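Local coordinates for major capsid protein (Faustovirus, PDB 5J7O), which probably builds the outer protein shell of this large double-stranded DNA virus, assembling as trimers of a double jelly-roll subunit, at residues Phe186-Phe191 with Val297-Phe303; Asp199-Ala205 with Arg419-Val425; Ala242-Pro246 with Val267-Ile271; Pro250-Leu254 with Gly264-Asn268. One frame throughout, in Å; residues are numbered along the deposited sequence.

Contact 1. Residues Phe186-Phe191 with Val297-Phe303; sequences FKRVKF and VPLLFWF
Three consecutive aromatic residues, Phe301, Trp302 and Phe303, close around the Phe191 side chain, and the contact forms without cross-segment hydrogen bonds. It lies inside the first jelly-roll of the double jelly-roll subunit, where strand 186-193 of one sheet faces strand 293-298 of another and its following coil. The segments advance in the same sense, with CA pairs Phe186-Val297, Val189-Leu299 and Phe191-Phe301 at 9.0, 7.8 and 8.5 Å, too wide for backbone pairing. The chain corners at Lys187 (phi/psi -58/-54), then runs extended, so that Phe186 (m), Val189 (t) and Phe191 (t) all aim CB toward the partner. Phe186 CE2 meets Val297 CG1 at 3.8 Å and Leu299 CD2 at 4.2 Å; Val189 CG1 lies 4.1 Å from Leu299 CD2 and 3.9 Å from Phe301 CZ. An inverse gamma turn centred on Leu300 (Phe301 N to Leu299 O 2.9 Å, weak) delivers Phe301 (m), whose ring face receives a CH-pi contact from Phe191 CB, 4.1 Å from the centroid. Phe303 (p) turns its edge to the Phe191 face in a T-shaped pair, centroids 5.2 Å apart, planes at 61°, while Trp302 CH2 sits at the Phe191 ring edge, 4.0 Å from CE2.

Contact 2. Residues Asp199-Ala205 with Arg419-Val425; sequences DEYTALA and RVYREQV
Strand 199-202 and strand 419-425 cross at 48° with their axes 5.9 Å apart at closest approach, both extended and running in broadly the same direction; CA pairs Asp199-Val420 and Tyr201-Tyr421 are 5.7 and 5.9 Å apart. After Thr202 the first segment enters a helix. Asp199 (t) bridges to the opposite backbone, its OD1 accepting from Tyr421 N at 3.0 Å and 150°. Tyr421 (m) packs against Tyr201 (p): Tyr201 CB stands over the Tyr421 ring face, 3.9 Å from its centroid in a CH-pi contact, and the two hydroxyls reach Leu300. This crossing, bonded through side chains, joins the two halves of the double jelly-roll, since strands 196-202 and 415-428 are each outermost in a four-stranded sheet, one in either barrel. At the helix start, Thr202 OG1 donates to Glu423 OE1 at 2.6 Å and, as N-cap, accepts weakly from Leu204 N at 3.1 Å. Leu204 CD1 (m,t) meets Val425 CG2 at 3.6 Å, and Ala205 CB lies 4.0 Å from Tyr421 CD1.

Contact 3. Residues Ala242-Pro246 with Val267-Ile271; sequences ASTTP and VNAAI
Ala269 carries both direct hydrogen bonds: its O accepts from Ser243 N at 3.0 Å and 177°, and its N donates to Thr244 O at 3.2 Å and 167°. The segments' end-to-end directions are 141° apart, with CA pairs Ala242-Ile271 at 4.9 Å and Thr244-Asn268 at 4.8 Å. Ser243 at positive phi (75/20) and extended Thr244 (-149/-177) follow the pattern of a G1 bulge, here between runs that are not regular strands. A water joins Thr245 OG1 (2.7 Å) to Val267 O (2.9 Å), donating to the latter; Thr245 OG1 also bonds to Trp247 N. Other contacts are short-range: Ala242 CA approaches Ala269 O at 3.6 Å in a CA-H...O contact, and Asn268 (m) brings OD1 to 3.5 Å from Thr244 CA. Both segments belong to the excursion between strands 232-240 and 273-280, which meets both other subunits; Glu477 of the third subunit accepts from Ala270 N. As the direct bonds join backbone atoms, this closure probably depends more on chain path than side-chain identity.

Contact 4. Residues Pro250-Leu254 with Gly264-Asn268; sequences PIVAL and GSPVN
Ser265 governs this contact through one rotamer. With chi1 in t (167°) and CB directed toward the other segment, its OG donates to Ile251 O at 2.8 Å and accepts from Leu254 N at 2.9 Å and 175°. Ile251-Leu254 form a type II-like beta turn (Val252 -94/127, Ala253 58/53) whose Ile251 O and Leu254 N, 4.6 Å apart, are bridged by that single hydroxyl. Ala253 N bonds to Pro266 O at 2.9 Å and 150°, and Val252 CA adds a CA-H...O contact to Pro266 O at 3.2 Å. CA pairs Val252-Pro266 and Ala253-Val267 lie 5.2 and 4.9 Å apart. Ile251 (t,t) sets CG2 4.0 Å from Pro266 CG. Val267 (m) places CG1 4.3 Å from Ala253 CB, and Val252 (t) reaches Val267 CA with CG1 at 4.4 Å. Leu254 (m,t) has its CB 3.6 Å from Ser265 OG. Just before Ser265, Gly264 sits at 102/-8, where a CB would collide with the preceding carbonyl. The segments lie in the excursion between strands 232-240 and 273-280, the contact centre about 44 Å from the chain centre. There they face one mixed sheet of the third subunit: Ile251 packs on Val346, Leu254 on Tyr153 and Pro266 on Tyr480 of that chain, while Gly264 O bonds to its Thr372, so that strands 149-158, 341-351, 364-375 and 473-490 are all met.

Overall arrangement
The contacts fall into two pairs. Contacts 1 and 2, centred 9 Å apart, involve neighbouring strands 186-193 and 196-202 and touch through Leu300 O and Tyr421 OH at 2.6 Å. Contact 1 is buried and apolar between sheets of the first jelly-roll; contact 2, partly buried, mixes aromatic packing with polar bonds where the jelly-rolls meet. Contacts 3 and 4, centred 10 Å apart and sharing Val267 and Asn268, lie about 57 to 62 Å from the first pair, centre to centre, on the opposite side of the chain's centre. Contact 3 is at the surface, contact 4 partly buried. Lacking strands, they rely on hydrogen bonds rather than a large apolar interior, and both touch the third subunit.

Contact 1. Residues Phe186-Phe191 with Val297-Phe303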
loop_
_atom_site.group_PDB
_atom_site.type_symbol
_atom_site.label_atom_id
_atom_site.label_comp_id
_atom_site.label_asym_id
_atom_site.label_seq_id
_atom_site.Cartn_x
_atom_site.Cartn_y
_atom_site.Cartn_z
ATOM N N PHE B 186 -15.468 -6.199 -21.920
ATOM C CA PHE B 186 -15.807 -5.298 -23.019
ATOM C C PHE B 186 -14.688 -5.364 -24.051
ATOM O O PHE B 186 -13.663 -4.689 -23.917
ATOM C CB PHE B 186 -16.020 -3.876 -22.511
ATOM C CG PHE B 186 -17.257 -3.707 -21.668
ATOM C CD1 PHE B 186 -18.123 -4.766 -21.451
ATOM C CD2 PHE B 186 -17.556 -2.479 -21.101
ATOM C CE1 PHE B 186 -19.259 -4.607 -20.681
ATOM C CE2 PHE B 186 -18.690 -2.314 -20.330
ATOM C CZ PHE B 186 -19.544 -3.379 -20.121
ATOM N N LYS B 187 -14.879 -6.196 -25.078
ATOM C CA LYS B 187 -13.937 -6.228 -26.191
ATOM C C LYS B 187 -13.816 -4.858 -26.839
ATOM O O LYS B 187 -12.712 -4.323 -26.994
ATOM C CB LYS B 187 -14.376 -7.262 -27.227
ATOM C CG LYS B 187 -14.152 -8.704 -26.828
ATOM C CD LYS B 187 -14.555 -9.631 -27.963
ATOM C CE LYS B 187 -13.883 -9.222 -29.266
ATOM N NZ LYS B 187 -14.388 -10.002 -30.429
ATOM N N ARG B 188 -14.946 -4.277 -27.236
ATOM C CA ARG B 188 -14.986 -2.950 -27.825
ATOM C C ARG B 188 -16.121 -2.156 -27.194
ATOM O O ARG B 188 -17.153 -2.714 -26.809
ATOM C CB ARG B 188 -15.170 -3.007 -29.351
ATOM C CG ARG B 188 -14.366 -4.105 -30.040
ATOM C CD ARG B 188 -14.226 -3.855 -31.533
ATOM N NE ARG B 188 -13.172 -2.886 -31.826
ATOM C CZ ARG B 188 -11.896 -3.208 -32.018
ATOM N NH1 ARG B 188 -11.512 -4.475 -31.948
ATOM N NH2 ARG B 188 -11.004 -2.262 -32.280
ATOM N N VAL B 189 -15.912 -0.847 -27.078
ATOM C CA VAL B 189 -16.903 0.080 -26.541
ATOM C C VAL B 189 -16.989 1.257 -27.499
ATOM O O VAL B 189 -15.981 1.925 -27.754
ATOM C CB VAL B 189 -16.544 0.558 -25.123
ATOM C CG1 VAL B 189 -17.592 1.530 -24.611
ATOM C CG2 VAL B 189 -16.404 -0.626 -24.177
ATOM N N LYS B 190 -18.184 1.518 -28.025
ATOM C CA LYS B 190 -18.373 2.488 -29.094
ATOM C C LYS B 190 -19.333 3.592 -28.676
ATOM O O LYS B 190 -20.378 3.327 -28.072
ATOM C CB LYS B 190 -18.905 1.809 -30.363
ATOM C CG LYS B 190 -17.869 1.009 -31.135
ATOM C CD LYS B 190 -18.531 0.136 -32.190
ATOM C CE LYS B 190 -19.486 0.940 -33.060
ATOM N NZ LYS B 190 -20.225 0.070 -34.016
ATOM N N PHE B 191 -18.970 4.830 -29.006
ATOM C CA PHE B 191 -19.868 5.980 -28.944
ATOM C C PHE B 191 -20.189 6.366 -30.381
ATOM O O PHE B 191 -19.339 6.923 -31.085
ATOM C CB PHE B 191 -19.235 7.142 -28.182
ATOM C CG PHE B 191 -20.102 8.371 -28.122
ATOM C CD1 PHE B 191 -21.481 8.262 -28.047
ATOM C CD2 PHE B 191 -19.537 9.636 -28.157
ATOM C CE1 PHE B 191 -22.279 9.390 -27.997
ATOM C CE2 PHE B 191 -20.330 10.767 -28.109
ATOM C CZ PHE B 191 -21.703 10.643 -28.029
ATOM N N VAL B 297 -18.956 -1.037 -14.667
ATOM C CA VAL B 297 -17.803 -0.737 -15.509
ATOM C C VAL B 297 -17.953 0.673 -16.069
ATOM O O VAL B 297 -18.880 0.928 -16.852
ATOM C CB VAL B 297 -17.648 -1.764 -16.640
ATOM C CG1 VAL B 297 -16.403 -1.467 -17.461
ATOM C CG2 VAL B 297 -17.588 -3.173 -16.069
ATOM N N PRO B 298 -17.078 1.605 -15.704
ATOM C CA PRO B 298 -17.175 2.958 -16.257
ATOM C C PRO B 298 -16.753 2.989 -17.716
ATOM O O PRO B 298 -15.869 2.246 -18.150
ATOM C CB PRO B 298 -16.207 3.773 -15.387
ATOM C CG PRO B 298 -15.898 2.893 -14.197
ATOM C CD PRO B 298 -16.007 1.495 -14.702
ATOM N N LEU B 299 -17.400 3.868 -18.478
ATOM C CA LEU B 299 -17.075 4.061 -19.888
ATOM C C LEU B 299 -16.070 5.202 -19.992
ATOM O O LEU B 299 -16.392 6.356 -19.690
ATOM C CB LEU B 299 -18.336 4.338 -20.701
ATOM C CG LEU B 299 -19.406 3.245 -20.613
ATOM C CD1 LEU B 299 -20.491 3.461 -21.656
ATOM C CD2 LEU B 299 -18.792 1.857 -20.750
ATOM N N LEU B 300 -14.853 4.877 -20.425
ATOM C CA LEU B 300 -13.705 5.775 -20.298
ATOM C C LEU B 300 -13.602 6.728 -21.493
ATOM O O LEU B 300 -12.587 6.796 -22.184
ATOM C CB LEU B 300 -12.429 4.958 -20.137
ATOM C CG LEU B 300 -12.500 3.769 -19.175
ATOM C CD1 LEU B 300 -11.447 2.731 -19.531
ATOM C CD2 LEU B 300 -12.332 4.228 -17.735
ATOM N N PHE B 301 -14.673 7.483 -21.720
ATOM C CA PHE B 301 -14.670 8.504 -22.755
ATOM C C PHE B 301 -14.292 9.864 -22.165
ATOM O O PHE B 301 -14.249 10.056 -20.949
ATOM C CB PHE B 301 -16.030 8.580 -23.447
ATOM C CG PHE B 301 -16.356 7.375 -24.285
ATOM C CD1 PHE B 301 -15.603 7.068 -25.407
ATOM C CD2 PHE B 301 -17.431 6.562 -23.964
ATOM C CE1 PHE B 301 -15.907 5.965 -26.183
ATOM C CE2 PHE B 301 -17.740 5.458 -24.737
ATOM C CZ PHE B 301 -16.976 5.159 -25.847
ATOM N N TRP B 302 -14.018 10.820 -23.058
ATOM C CA TRP B 302 -13.534 12.125 -22.615
ATOM C C TRP B 302 -14.622 12.898 -21.878
ATOM O O TRP B 302 -14.327 13.645 -20.939
ATOM C CB TRP B 302 -13.014 12.931 -23.810
ATOM C CG TRP B 302 -14.101 13.642 -24.549
ATOM C CD1 TRP B 302 -14.524 14.923 -24.349
ATOM C CD2 TRP B 302 -14.930 13.103 -25.584
ATOM N NE1 TRP B 302 -15.562 15.218 -25.198
ATOM C CE2 TRP B 302 -15.830 14.117 -25.968
ATOM C CE3 TRP B 302 -14.997 11.863 -26.227
ATOM C CZ2 TRP B 302 -16.783 13.930 -26.963
ATOM C CZ3 TRP B 302 -15.943 11.680 -27.215
ATOM C CH2 TRP B 302 -16.824 12.708 -27.573
ATOM N N PHE B 303 -15.888 12.705 -22.257
ATOM C CA PHE B 303 -16.965 13.539 -21.738
ATOM C C PHE B 303 -17.367 13.103 -20.337
ATOM O O PHE B 303 -18.462 13.425 -19.867
ATOM C CB PHE B 303 -18.176 13.522 -22.679
ATOM C CG PHE B 303 -18.655 12.148 -23.039
ATOM C CD1 PHE B 303 -19.491 11.437 -22.188
ATOM C CD2 PHE B 303 -18.288 11.573 -24.241
ATOM C CE1 PHE B 303 -19.940 10.173 -22.532
ATOM C CE2 PHE B 303 -18.738 10.313 -24.593
ATOM C CZ PHE B 303 -19.563 9.611 -23.734
#

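Contact 2. Residues Asp199-Ala205 with Arg419-Val425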
loop_
_atom_site.group_PDB
_atom_site.type_symbol
_atom_site.label_atom_id
_atom_site.label_comp_id
_atom_site.label_asym_id
_atom_site.label_seq_id
_atom_site.Cartn_x
_atom_site.Cartn_y
_atom_site.Cartn_z
ATOM N N ASP B 199 -16.042 7.719 -31.186
ATOM C CA ASP B 199 -14.889 7.321 -30.392
ATOM C C ASP B 199 -15.102 5.892 -29.920
ATOM O O ASP B 199 -16.237 5.460 -29.699
ATOM C CB ASP B 199 -14.665 8.252 -29.195
ATOM C CG ASP B 199 -13.338 7.999 -28.506
ATOM O OD1 ASP B 199 -12.392 7.554 -29.189
ATOM O OD2 ASP B 199 -13.240 8.241 -27.284
ATOM N N GLU B 200 -13.998 5.166 -29.769
ATOM C CA GLU B 200 -14.064 3.765 -29.383
ATOM C C GLU B 200 -12.732 3.341 -28.785
ATOM O O GLU B 200 -11.681 3.894 -29.120
ATOM C CB GLU B 200 -14.414 2.875 -30.578
ATOM C CG GLU B 200 -13.541 3.124 -31.794
ATOM C CD GLU B 200 -13.756 2.101 -32.887
ATOM O OE1 GLU B 200 -14.204 0.978 -32.573
ATOM O OE2 GLU B 200 -13.477 2.422 -34.062
ATOM N N TYR B 201 -12.792 2.351 -27.897
ATOM C CA TYR B 201 -11.595 1.772 -27.305
ATOM C C TYR B 201 -11.851 0.296 -27.037
ATOM O O TYR B 201 -12.987 -0.181 -27.097
ATOM C CB TYR B 201 -11.185 2.507 -26.022
ATOM C CG TYR B 201 -12.209 2.462 -24.908
ATOM C CD1 TYR B 201 -12.257 1.391 -24.024
ATOM C CD2 TYR B 201 -13.115 3.497 -24.731
ATOM C CE1 TYR B 201 -13.187 1.347 -23.005
ATOM C CE2 TYR B 201 -14.049 3.463 -23.712
ATOM C CZ TYR B 201 -14.080 2.386 -22.852
ATOM O OH TYR B 201 -15.006 2.345 -21.836
ATOM N N THR B 202 -10.778 -0.426 -26.738
ATOM C CA THR B 202 -10.842 -1.860 -26.495
ATOM C C THR B 202 -10.451 -2.157 -25.048
ATOM O O THR B 202 -10.238 -1.252 -24.238
ATOM C CB THR B 202 -9.937 -2.618 -27.471
ATOM O OG1 THR B 202 -8.566 -2.310 -27.191
ATOM C CG2 THR B 202 -10.253 -2.233 -28.907
ATOM N N ALA B 203 -10.364 -3.452 -24.731
ATOM C CA ALA B 203 -9.823 -3.857 -23.438
ATOM C C ALA B 203 -8.360 -3.459 -23.308
ATOM O O ALA B 203 -7.865 -3.272 -22.191
ATOM C CB ALA B 203 -9.984 -5.366 -23.251
ATOM N N LEU B 204 -7.658 -3.326 -24.436
ATOM C CA LEU B 204 -6.270 -2.881 -24.398
ATOM C C LEU B 204 -6.162 -1.460 -23.862
ATOM O O LEU B 204 -5.268 -1.156 -23.064
ATOM C CB LEU B 204 -5.654 -2.984 -25.791
ATOM C CG LEU B 204 -5.568 -4.412 -26.324
ATOM C CD1 LEU B 204 -4.975 -4.438 -27.717
ATOM C CD2 LEU B 204 -4.743 -5.256 -25.377
ATOM N N ALA B 205 -7.063 -0.574 -24.286
ATOM C CA ALA B 205 -7.087 0.767 -23.714
ATOM C C ALA B 205 -7.516 0.730 -22.254
ATOM O O ALA B 205 -7.027 1.516 -21.436
ATOM C CB ALA B 205 -8.013 1.673 -24.524
ATOM N N ARG B 419 -10.889 14.170 -26.753
ATOM C CA ARG B 419 -9.777 13.233 -26.836
ATOM C C ARG B 419 -10.319 11.871 -27.242
ATOM O O ARG B 419 -11.297 11.389 -26.660
ATOM C CB ARG B 419 -9.023 13.134 -25.508
ATOM C CG ARG B 419 -7.782 14.014 -25.418
ATOM C CD ARG B 419 -8.131 15.471 -25.160
ATOM N NE ARG B 419 -6.952 16.246 -24.776
ATOM C CZ ARG B 419 -6.997 17.467 -24.252
ATOM N NH1 ARG B 419 -8.165 18.059 -24.044
ATOM N NH2 ARG B 419 -5.873 18.094 -23.931
ATOM N N VAL B 420 -9.684 11.257 -28.235
ATOM C CA VAL B 420 -10.157 10.005 -28.807
ATOM C C VAL B 420 -9.032 8.980 -28.786
ATOM O O VAL B 420 -7.851 9.320 -28.909
ATOM C CB VAL B 420 -10.686 10.201 -30.243
ATOM C CG1 VAL B 420 -12.059 10.851 -30.215
ATOM C CG2 VAL B 420 -9.714 11.044 -31.052
ATOM N N TYR B 421 -9.409 7.715 -28.630
ATOM C CA TYR B 421 -8.447 6.625 -28.659
ATOM C C TYR B 421 -8.117 6.252 -30.098
ATOM O O TYR B 421 -8.982 6.275 -30.977
ATOM C CB TYR B 421 -8.991 5.405 -27.917
ATOM C CG TYR B 421 -9.278 5.646 -26.453
ATOM C CD1 TYR B 421 -8.277 5.518 -25.499
ATOM C CD2 TYR B 421 -10.551 5.994 -26.025
ATOM C CE1 TYR B 421 -8.536 5.737 -24.159
ATOM C CE2 TYR B 421 -10.819 6.214 -24.688
ATOM C CZ TYR B 421 -9.809 6.084 -23.759
ATOM O OH TYR B 421 -10.072 6.301 -22.426
ATOM N N ARG B 422 -6.853 5.905 -30.333
ATOM C CA ARG B 422 -6.391 5.472 -31.648
ATOM C C ARG B 422 -5.382 4.351 -31.437
ATOM O O ARG B 422 -4.242 4.604 -31.034
ATOM C CB ARG B 422 -5.788 6.633 -32.435
ATOM C CG ARG B 422 -6.782 7.304 -33.364
ATOM C CD ARG B 422 -7.188 6.344 -34.470
ATOM N NE ARG B 422 -8.250 6.862 -35.328
ATOM C CZ ARG B 422 -8.509 6.397 -36.545
ATOM N NH1 ARG B 422 -7.773 5.417 -37.052
ATOM N NH2 ARG B 422 -9.496 6.917 -37.264
ATOM N N GLU B 423 -5.802 3.121 -31.724
ATOM C CA GLU B 423 -5.079 1.918 -31.342
ATOM C C GLU B 423 -4.580 1.168 -32.570
ATOM O O GLU B 423 -5.254 1.127 -33.604
ATOM C CB GLU B 423 -5.980 1.008 -30.496
ATOM C CG GLU B 423 -5.611 -0.468 -30.504
ATOM C CD GLU B 423 -6.582 -1.314 -29.702
ATOM O OE1 GLU B 423 -7.133 -0.801 -28.704
ATOM O OE2 GLU B 423 -6.799 -2.487 -30.072
ATOM N N GLN B 424 -3.385 0.585 -32.450
ATOM C CA GLN B 424 -2.834 -0.319 -33.449
ATOM C C GLN B 424 -2.099 -1.450 -32.747
ATOM O O GLN B 424 -1.337 -1.215 -31.805
ATOM C CB GLN B 424 -1.881 0.397 -34.412
ATOM C CG GLN B 424 -0.942 -0.542 -35.161
ATOM C CD GLN B 424 -0.084 0.171 -36.186
ATOM O OE1 GLN B 424 -0.591 0.903 -37.037
ATOM N NE2 GLN B 424 1.226 -0.041 -36.113
ATOM N N VAL B 425 -2.331 -2.675 -33.211
ATOM C CA VAL B 425 -1.681 -3.865 -32.675
ATOM C C VAL B 425 -0.966 -4.565 -33.821
ATOM O O VAL B 425 -1.612 -5.042 -34.764
ATOM C CB VAL B 425 -2.682 -4.808 -31.995
ATOM C CG1 VAL B 425 -1.961 -6.015 -31.426
ATOM C CG2 VAL B 425 -3.439 -4.072 -30.905
#

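Contact 3. Residues Ala242-Pro246 with Val267-Ile271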
loop_
_atom_site.group_PDB
_atom_site.type_symbol
_atom_site.label_atom_id
_atom_site.label_comp_id
_atom_site.label_asym_id
_atom_site.label_seq_id
_atom_site.Cartn_x
_atom_site.Cartn_y
_atom_site.Cartn_z
ATOM N N ALA B 242 7.007 -9.647 25.056
ATOM C CA ALA B 242 8.155 -9.096 25.763
ATOM C C ALA B 242 8.534 -9.963 26.956
ATOM O O ALA B 242 7.682 -10.326 27.773
ATOM C CB ALA B 242 7.851 -7.667 26.220
ATOM N N SER B 243 9.822 -10.312 27.027
ATOM C CA SER B 243 10.452 -11.043 28.127
ATOM C C SER B 243 10.110 -12.529 28.145
ATOM O O SER B 243 10.262 -13.177 29.188
ATOM C CB SER B 243 10.113 -10.425 29.489
ATOM O OG SER B 243 10.412 -9.039 29.510
ATOM N N THR B 244 9.663 -13.101 27.029
ATOM C CA THR B 244 9.462 -14.541 26.939
ATOM C C THR B 244 9.721 -14.980 25.501
ATOM O O THR B 244 10.091 -14.175 24.642
ATOM C CB THR B 244 8.063 -14.946 27.416
ATOM O OG1 THR B 244 7.997 -16.373 27.549
ATOM C CG2 THR B 244 7.011 -14.494 26.429
ATOM N N THR B 245 9.523 -16.271 25.242
ATOM C CA THR B 245 9.919 -16.863 23.972
ATOM C C THR B 245 9.046 -18.070 23.676
ATOM O O THR B 245 8.543 -18.712 24.606
ATOM C CB THR B 245 11.396 -17.285 23.997
ATOM O OG1 THR B 245 11.734 -17.945 22.771
ATOM C CG2 THR B 245 11.659 -18.226 25.164
ATOM N N PRO B 246 8.833 -18.396 22.396
ATOM C CA PRO B 246 8.221 -19.690 22.065
ATOM C C PRO B 246 9.204 -20.845 22.099
ATOM O O PRO B 246 8.770 -22.001 22.208
ATOM C CB PRO B 246 7.686 -19.469 20.644
ATOM C CG PRO B 246 8.623 -18.462 20.067
ATOM C CD PRO B 246 9.005 -17.546 21.204
ATOM N N VAL B 267 16.991 -15.485 22.179
ATOM C CA VAL B 267 16.809 -14.878 23.489
ATOM C C VAL B 267 15.380 -14.355 23.581
ATOM O O VAL B 267 14.616 -14.393 22.616
ATOM C CB VAL B 267 17.827 -13.753 23.761
ATOM C CG1 VAL B 267 19.249 -14.284 23.653
ATOM C CG2 VAL B 267 17.611 -12.596 22.800
ATOM N N ASN B 268 15.028 -13.865 24.767
ATOM C CA ASN B 268 13.701 -13.305 24.981
ATOM C C ASN B 268 13.443 -12.154 24.016
ATOM O O ASN B 268 14.368 -11.482 23.551
ATOM C CB ASN B 268 13.550 -12.816 26.422
ATOM C CG ASN B 268 13.444 -13.953 27.418
ATOM O OD1 ASN B 268 12.909 -15.019 27.109
ATOM N ND2 ASN B 268 13.950 -13.728 28.626
ATOM N N ALA B 269 12.169 -11.935 23.711
ATOM C CA ALA B 269 11.785 -10.850 22.824
ATOM C C ALA B 269 11.820 -9.518 23.564
ATOM O O ALA B 269 11.593 -9.446 24.774
ATOM C CB ALA B 269 10.389 -11.093 22.251
ATOM N N ALA B 270 12.121 -8.455 22.818
ATOM C CA ALA B 270 12.138 -7.109 23.373
ATOM C C ALA B 270 10.836 -6.353 23.147
ATOM O O ALA B 270 10.555 -5.402 23.885
ATOM C CB ALA B 270 13.300 -6.302 22.782
ATOM N N ILE B 271 10.042 -6.748 22.152
ATOM C CA ILE B 271 8.754 -6.131 21.874
ATOM C C ILE B 271 7.687 -7.221 21.848
ATOM O O ILE B 271 7.982 -8.415 21.805
ATOM C CB ILE B 271 8.749 -5.343 20.547
ATOM C CG1 ILE B 271 8.890 -6.299 19.360
ATOM C CG2 ILE B 271 9.853 -4.297 20.537
ATOM C CD1 ILE B 271 8.742 -5.627 18.013
HETATM O O HOH W 1 12.626 -15.939 21.271
#

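Contact 4. Residues Pro250-Leu254 with Gly264-Asn268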
loop_
_atom_site.group_PDB
_atom_site.type_symbol
_atom_site.label_atom_id
_atom_site.label_comp_id
_atom_site.label_asym_id
_atom_site.label_seq_id
_atom_site.Cartn_x
_atom_site.Cartn_y
_atom_site.Cartn_z
ATOM N N PRO B 250 15.974 -25.180 26.700
ATOM C CA PRO B 250 17.343 -25.684 26.480
ATOM C C PRO B 250 18.148 -24.931 25.428
ATOM O O PRO B 250 19.380 -25.028 25.441
ATOM C CB PRO B 250 17.113 -27.141 26.061
ATOM C CG PRO B 250 15.870 -27.517 26.749
ATOM C CD PRO B 250 15.002 -26.292 26.703
ATOM N N ILE B 251 17.510 -24.190 24.524
ATOM C CA ILE B 251 18.222 -23.473 23.471
ATOM C C ILE B 251 18.202 -21.966 23.676
ATOM O O ILE B 251 18.796 -21.232 22.872
ATOM C CB ILE B 251 17.665 -23.838 22.078
ATOM C CG1 ILE B 251 18.743 -23.681 21.001
ATOM C CG2 ILE B 251 16.437 -22.996 21.748
ATOM C CD1 ILE B 251 18.349 -24.243 19.651
ATOM N N VAL B 252 17.572 -21.482 24.742
ATOM C CA VAL B 252 17.345 -20.054 24.934
ATOM C C VAL B 252 18.469 -19.457 25.772
ATOM O O VAL B 252 18.764 -19.941 26.872
ATOM C CB VAL B 252 15.979 -19.804 25.592
ATOM C CG1 VAL B 252 15.857 -18.354 26.027
ATOM C CG2 VAL B 252 14.860 -20.169 24.631
ATOM N N ALA B 253 19.090 -18.395 25.249
ATOM C CA ALA B 253 20.066 -17.587 25.985
ATOM C C ALA B 253 21.237 -18.431 26.487
ATOM O O ALA B 253 21.589 -18.411 27.669
ATOM C CB ALA B 253 19.395 -16.836 27.139
ATOM N N LEU B 254 21.850 -19.172 25.572
ATOM C CA LEU B 254 23.009 -19.988 25.893
ATOM C C LEU B 254 24.290 -19.176 25.745
ATOM O O LEU B 254 24.389 -18.279 24.903
ATOM C CB LEU B 254 23.074 -21.218 24.986
ATOM C CG LEU B 254 21.852 -22.136 24.948
ATOM C CD1 LEU B 254 22.015 -23.185 23.858
ATOM C CD2 LEU B 254 21.628 -22.795 26.300
ATOM N N GLY B 264 22.981 -18.129 17.203
ATOM C CA GLY B 264 22.001 -19.156 16.928
ATOM C C GLY B 264 21.148 -19.534 18.119
ATOM O O GLY B 264 20.183 -20.291 17.955
ATOM N N SER B 265 21.481 -19.035 19.310
ATOM C CA SER B 265 20.677 -19.270 20.499
ATOM C C SER B 265 19.697 -18.116 20.660
ATOM O O SER B 265 20.121 -17.003 21.006
ATOM C CB SER B 265 21.562 -19.390 21.731
ATOM O OG SER B 265 20.798 -19.314 22.921
ATOM N N PRO B 266 18.403 -18.318 20.418
ATOM C CA PRO B 266 17.446 -17.217 20.571
ATOM C C PRO B 266 17.347 -16.756 22.016
ATOM O O PRO B 266 17.590 -17.514 22.959
ATOM C CB PRO B 266 16.123 -17.825 20.089
ATOM C CG PRO B 266 16.305 -19.300 20.234
ATOM C CD PRO B 266 17.755 -19.562 19.968
ATOM N N VAL B 267 16.991 -15.485 22.179
ATOM C CA VAL B 267 16.809 -14.878 23.489
ATOM C C VAL B 267 15.380 -14.355 23.581
ATOM O O VAL B 267 14.616 -14.393 22.616
ATOM C CB VAL B 267 17.827 -13.753 23.761
ATOM C CG1 VAL B 267 19.249 -14.284 23.653
ATOM C CG2 VAL B 267 17.611 -12.596 22.800
ATOM N N ASN B 268 15.028 -13.865 24.767
ATOM C CA ASN B 268 13.701 -13.305 24.981
ATOM C C ASN B 268 13.443 -12.154 24.016
ATOM O O ASN B 268 14.368 -11.482 23.551
ATOM C CB ASN B 268 13.550 -12.816 26.422
ATOM C CG ASN B 268 13.444 -13.953 27.418
ATOM O OD1 ASN B 268 12.909 -15.019 27.109
ATOM N ND2 ASN B 268 13.950 -13.728 28.626
#